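Local coordinates for protein MHC class I antigen (Anolis carolinensis, PDB 7CPO) that probably displays peptides on the cell surface to T cells, as the peptide-binding heavy chain paired with beta2-microglobulin, at residues Val36-Pro47 with Tyr62-Gln71. Sequence-based numbering, arbitrary orientation.
Sequences VSYNASTRRYLP and YWERNTLYAQ
Tyr45 N donates to Thr67 OG1 at 3.1 Å, pinning the outermost strand 44-47 to the start of helix 62-87. Thr67 OG1 also bonds Trp63 O at 2.5 Å. That carbonyl also takes Thr67 N, from the other face of its plane. Arg44 adds a salt bridge with Glu64. Its chain folds back at chi2 and chi3 (-72° and -52°), which carries the guanidinium to Glu64 end-on. Arg44 NH1 meets Glu64 OE1 almost straight at 3.2 Å, on the syn side but tilted from the carboxylate plane. Arg44 NH2 reaches Glu64 OE2 at 2.8 Å from above that plane. A trans chi1 (179°) turns the Tyr45 ring toward the helix, where it lies stacked on the Asn66 amide. Asn66 ND2 donates to Tyr62 O at 2.8 Å, and OD1 bonds the backbone of the bound peptide. Tyr45 OH lies 3.2 Å from Tyr62 OH; Tyr45 OH is hydrogen-bonded with Tyr9, and Tyr62 OH with Tyr173. Pro47 CD sits over one face of the Trp63 six-membered ring in a CH-pi contact, while Trp63 NE1 bonds Glu56. Farther along, Ala70 CB packs on Tyr38 CD1 at 3.6 Å, and Tyr38 OH bonds Glu74. This is the alpha1 helix seated on the edge of the sheet in the MHC class I peptide-binding groove.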
loop_
_atom_site.group_PDB
_atom_site.type_symbol
_atom_site.label_atom_id
_atom_site.label_comp_id
_atom_site.label_asym_id
_atom_site.label_seq_id
_atom_site.Cartn_x
_atom_site.Cartn_y
_atom_site.Cartn_z
ATOM N N VAL A 36 9.061 -6.813 -6.766
ATOM C CA VAL A 36 9.313 -6.529 -8.172
ATOM C C VAL A 36 8.470 -5.330 -8.557
ATOM O O VAL A 36 7.445 -5.045 -7.938
ATOM C CB VAL A 36 8.982 -7.725 -9.108
ATOM C CG1 VAL A 36 10.036 -8.838 -8.968
ATOM C CG2 VAL A 36 7.560 -8.250 -8.820
ATOM N N SER A 37 8.913 -4.609 -9.581
ATOM C CA SER A 37 7.998 -3.649 -10.168
ATOM C C SER A 37 8.355 -3.493 -11.630
ATOM O O SER A 37 9.480 -3.765 -12.049
ATOM C CB SER A 37 7.995 -2.294 -9.437
ATOM O OG SER A 37 8.899 -1.384 -9.998
ATOM N N TYR A 38 7.373 -3.128 -12.414
ATOM C CA TYR A 38 7.607 -2.866 -13.817
ATOM C C TYR A 38 7.609 -1.359 -13.940
ATOM O O TYR A 38 6.573 -0.702 -13.840
ATOM C CB TYR A 38 6.568 -3.505 -14.714
ATOM C CG TYR A 38 6.690 -3.052 -16.146
ATOM C CD1 TYR A 38 7.572 -3.669 -17.015
ATOM C CD2 TYR A 38 5.925 -2.001 -16.626
ATOM C CE1 TYR A 38 7.680 -3.259 -18.326
ATOM C CE2 TYR A 38 6.026 -1.585 -17.929
ATOM C CZ TYR A 38 6.906 -2.212 -18.780
ATOM O OH TYR A 38 6.994 -1.787 -20.086
ATOM N N ASN A 39 8.789 -0.820 -14.126
ATOM C CA ASN A 39 8.971 0.614 -14.186
ATOM C C ASN A 39 8.580 0.993 -15.622
ATOM O O ASN A 39 9.242 0.608 -16.594
ATOM C CB ASN A 39 10.398 0.887 -13.680
ATOM C CG ASN A 39 10.960 2.255 -13.990
ATOM O OD1 ASN A 39 10.459 2.958 -14.830
ATOM N ND2 ASN A 39 12.133 2.538 -13.441
ATOM N N ALA A 40 7.392 1.604 -15.766
ATOM C CA ALA A 40 6.870 1.924 -17.093
ATOM C C ALA A 40 7.818 2.854 -17.819
ATOM O O ALA A 40 7.850 2.907 -19.056
ATOM C CB ALA A 40 5.511 2.592 -16.983
ATOM N N SER A 41 8.608 3.601 -17.066
ATOM C CA SER A 41 9.804 4.140 -17.670
ATOM C C SER A 41 10.669 2.983 -18.142
ATOM O O SER A 41 10.790 2.794 -19.347
ATOM C CB SER A 41 10.532 5.109 -16.718
ATOM O OG SER A 41 11.792 5.446 -17.279
ATOM N N THR A 42 11.132 2.084 -17.239
ATOM C CA THR A 42 12.208 1.144 -17.679
ATOM C C THR A 42 11.808 0.250 -18.821
ATOM O O THR A 42 12.687 -0.250 -19.531
ATOM C CB THR A 42 12.752 0.138 -16.671
ATOM O OG1 THR A 42 11.656 -0.318 -15.840
ATOM C CG2 THR A 42 13.883 0.748 -15.936
ATOM N N ARG A 43 10.519 -0.066 -18.945
ATOM C CA ARG A 43 10.069 -1.165 -19.811
ATOM C C ARG A 43 10.700 -2.491 -19.406
ATOM O O ARG A 43 10.714 -3.425 -20.191
ATOM C CB ARG A 43 10.388 -0.884 -21.288
ATOM C CG ARG A 43 9.479 0.106 -22.009
ATOM C CD ARG A 43 10.363 1.121 -22.761
ATOM N NE ARG A 43 9.633 1.948 -23.728
ATOM C CZ ARG A 43 9.814 1.923 -25.052
ATOM N NH1 ARG A 43 10.742 1.138 -25.611
ATOM N NH2 ARG A 43 9.088 2.722 -25.824
ATOM N N ARG A 44 11.230 -2.535 -18.177
ATOM C CA ARG A 44 11.845 -3.715 -17.581
ATOM C C ARG A 44 11.094 -4.037 -16.308
ATOM O O ARG A 44 10.783 -3.133 -15.540
ATOM C CB ARG A 44 13.319 -3.504 -17.308
ATOM C CG ARG A 44 14.117 -3.071 -18.515
ATOM C CD ARG A 44 14.276 -4.208 -19.498
ATOM N NE ARG A 44 14.805 -5.400 -18.840
ATOM C CZ ARG A 44 14.879 -6.603 -19.407
ATOM N NH1 ARG A 44 14.469 -6.790 -20.665
ATOM N NH2 ARG A 44 15.352 -7.625 -18.706
ATOM N N TYR A 45 10.745 -5.303 -16.133
ATOM C CA TYR A 45 10.353 -5.815 -14.833
ATOM C C TYR A 45 11.616 -5.930 -13.975
ATOM O O TYR A 45 12.561 -6.631 -14.351
ATOM C CB TYR A 45 9.650 -7.143 -15.075
ATOM C CG TYR A 45 9.111 -7.977 -13.939
ATOM C CD1 TYR A 45 7.780 -7.853 -13.515
ATOM C CD2 TYR A 45 9.884 -8.999 -13.381
ATOM C CE1 TYR A 45 7.249 -8.700 -12.506
ATOM C CE2 TYR A 45 9.365 -9.857 -12.380
ATOM C CZ TYR A 45 8.051 -9.709 -11.952
ATOM O OH TYR A 45 7.573 -10.576 -10.959
ATOM N N LEU A 46 11.661 -5.212 -12.856
ATOM C CA LEU A 46 12.910 -5.070 -12.119
ATOM C C LEU A 46 12.828 -5.647 -10.706
ATOM O O LEU A 46 11.764 -5.656 -10.083
ATOM C CB LEU A 46 13.331 -3.598 -12.022
ATOM C CG LEU A 46 13.730 -2.945 -13.338
ATOM C CD1 LEU A 46 14.138 -1.497 -13.119
ATOM C CD2 LEU A 46 14.842 -3.757 -13.989
ATOM N N PRO A 47 13.950 -6.131 -10.175
ATOM C CA PRO A 47 13.970 -6.564 -8.781
ATOM C C PRO A 47 13.972 -5.364 -7.852
ATOM O O PRO A 47 14.592 -4.337 -8.136
ATOM C CB PRO A 47 15.282 -7.349 -8.668
ATOM C CG PRO A 47 16.132 -6.791 -9.721
ATOM C CD PRO A 47 15.203 -6.458 -10.871
ATOM N N TYR A 62 13.736 -15.528 -16.128
ATOM C CA TYR A 62 12.694 -14.901 -15.319
ATOM C C TYR A 62 12.465 -13.432 -15.678
ATOM O O TYR A 62 11.320 -12.995 -15.850
ATOM C CB TYR A 62 13.078 -15.043 -13.847
ATOM C CG TYR A 62 12.075 -14.517 -12.857
ATOM C CD1 TYR A 62 10.999 -15.302 -12.435
ATOM C CD2 TYR A 62 12.221 -13.247 -12.300
ATOM C CE1 TYR A 62 10.084 -14.824 -11.497
ATOM C CE2 TYR A 62 11.314 -12.762 -11.354
ATOM C CZ TYR A 62 10.256 -13.559 -10.956
ATOM O OH TYR A 62 9.358 -13.070 -10.038
ATOM N N TRP A 63 13.543 -12.651 -15.791
ATOM C CA TRP A 63 13.394 -11.213 -15.999
ATOM C C TRP A 63 12.909 -10.892 -17.413
ATOM O O TRP A 63 12.075 -9.993 -17.595
ATOM C CB TRP A 63 14.713 -10.509 -15.672
ATOM C CG TRP A 63 15.123 -10.801 -14.255
ATOM C CD1 TRP A 63 16.177 -11.571 -13.843
ATOM C CD2 TRP A 63 14.438 -10.387 -13.061
ATOM N NE1 TRP A 63 16.208 -11.632 -12.466
ATOM C CE2 TRP A 63 15.147 -10.919 -11.967
ATOM C CE3 TRP A 63 13.316 -9.590 -12.813
ATOM C CZ2 TRP A 63 14.755 -10.692 -10.647
ATOM C CZ3 TRP A 63 12.935 -9.365 -11.513
ATOM C CH2 TRP A 63 13.650 -9.919 -10.443
ATOM N N GLU A 64 13.391 -11.622 -18.424
ATOM C CA GLU A 64 12.899 -11.385 -19.775
ATOM C C GLU A 64 11.434 -11.785 -19.906
ATOM O O GLU A 64 10.627 -11.033 -20.471
ATOM C CB GLU A 64 13.745 -12.134 -20.814
ATOM C CG GLU A 64 15.168 -11.659 -20.915
ATOM C CD GLU A 64 15.306 -10.164 -21.205
ATOM O OE1 GLU A 64 14.584 -9.625 -22.088
ATOM O OE2 GLU A 64 16.158 -9.535 -20.532
ATOM N N ARG A 65 11.073 -12.977 -19.408
ATOM C CA ARG A 65 9.688 -13.439 -19.535
ATOM C C ARG A 65 8.719 -12.469 -18.864
ATOM O O ARG A 65 7.750 -12.019 -19.487
ATOM C CB ARG A 65 9.537 -14.849 -18.957
ATOM C CG ARG A 65 8.231 -15.556 -19.350
ATOM C CD ARG A 65 8.358 -17.064 -19.152
ATOM N NE ARG A 65 8.780 -17.283 -17.794
ATOM C CZ ARG A 65 9.887 -17.907 -17.433
ATOM N NH1 ARG A 65 10.668 -18.453 -18.340
ATOM N NH2 ARG A 65 10.189 -17.999 -16.147
ATOM N N ASN A 66 8.994 -12.091 -17.609
ATOM C CA ASN A 66 8.125 -11.145 -16.912
ATOM C C ASN A 66 8.091 -9.789 -17.609
ATOM O O ASN A 66 7.037 -9.142 -17.678
ATOM C CB ASN A 66 8.588 -10.977 -15.470
ATOM C CG ASN A 66 8.139 -12.111 -14.560
ATOM O OD1 ASN A 66 7.010 -12.111 -14.065
ATOM N ND2 ASN A 66 9.035 -13.065 -14.303
ATOM N N THR A 67 9.234 -9.335 -18.122
ATOM C CA THR A 67 9.279 -8.085 -18.881
ATOM C C THR A 67 8.389 -8.150 -20.132
ATOM O O THR A 67 7.587 -7.242 -20.385
ATOM C CB THR A 67 10.732 -7.783 -19.262
ATOM O OG1 THR A 67 11.502 -7.563 -18.078
ATOM C CG2 THR A 67 10.838 -6.566 -20.158
ATOM N N LEU A 68 8.522 -9.215 -20.934
ATOM C CA LEU A 68 7.705 -9.342 -22.146
ATOM C C LEU A 68 6.215 -9.391 -21.805
ATOM O O LEU A 68 5.403 -8.699 -22.426
ATOM C CB LEU A 68 8.126 -10.582 -22.952
ATOM C CG LEU A 68 9.534 -10.575 -23.584
ATOM C CD1 LEU A 68 10.070 -11.985 -23.850
ATOM C CD2 LEU A 68 9.578 -9.748 -24.876
ATOM N N TYR A 69 5.844 -10.187 -20.796
ATOM C CA TYR A 69 4.451 -10.254 -20.360
ATOM C C TYR A 69 3.960 -8.905 -19.854
ATOM O O TYR A 69 2.852 -8.468 -20.197
ATOM C CB TYR A 69 4.287 -11.300 -19.255
ATOM C CG TYR A 69 4.376 -12.748 -19.687
ATOM C CD1 TYR A 69 4.348 -13.101 -21.025
ATOM C CD2 TYR A 69 4.479 -13.767 -18.736
ATOM C CE1 TYR A 69 4.424 -14.441 -21.414
ATOM C CE2 TYR A 69 4.546 -15.096 -19.109
ATOM C CZ TYR A 69 4.518 -15.427 -20.455
ATOM O OH TYR A 69 4.604 -16.743 -20.839
ATOM N N ALA A 70 4.750 -8.251 -18.986
ATOM C CA ALA A 70 4.323 -6.967 -18.430
ATOM C C ALA A 70 4.141 -5.932 -19.537
ATOM O O ALA A 70 3.150 -5.185 -19.551
ATOM C CB ALA A 70 5.325 -6.479 -17.372
ATOM N N GLN A 71 5.081 -5.898 -20.487
ATOM C CA GLN A 71 4.923 -5.077 -21.682
ATOM C C GLN A 71 3.639 -5.421 -22.414
ATOM O O GLN A 71 2.893 -4.526 -22.829
ATOM C CB GLN A 71 6.116 -5.273 -22.604
ATOM C CG GLN A 71 7.331 -4.540 -22.148
ATOM C CD GLN A 71 8.506 -4.724 -23.077
ATOM O OE1 GLN A 71 9.548 -4.115 -22.875
ATOM N NE2 GLN A 71 8.342 -5.551 -24.107
#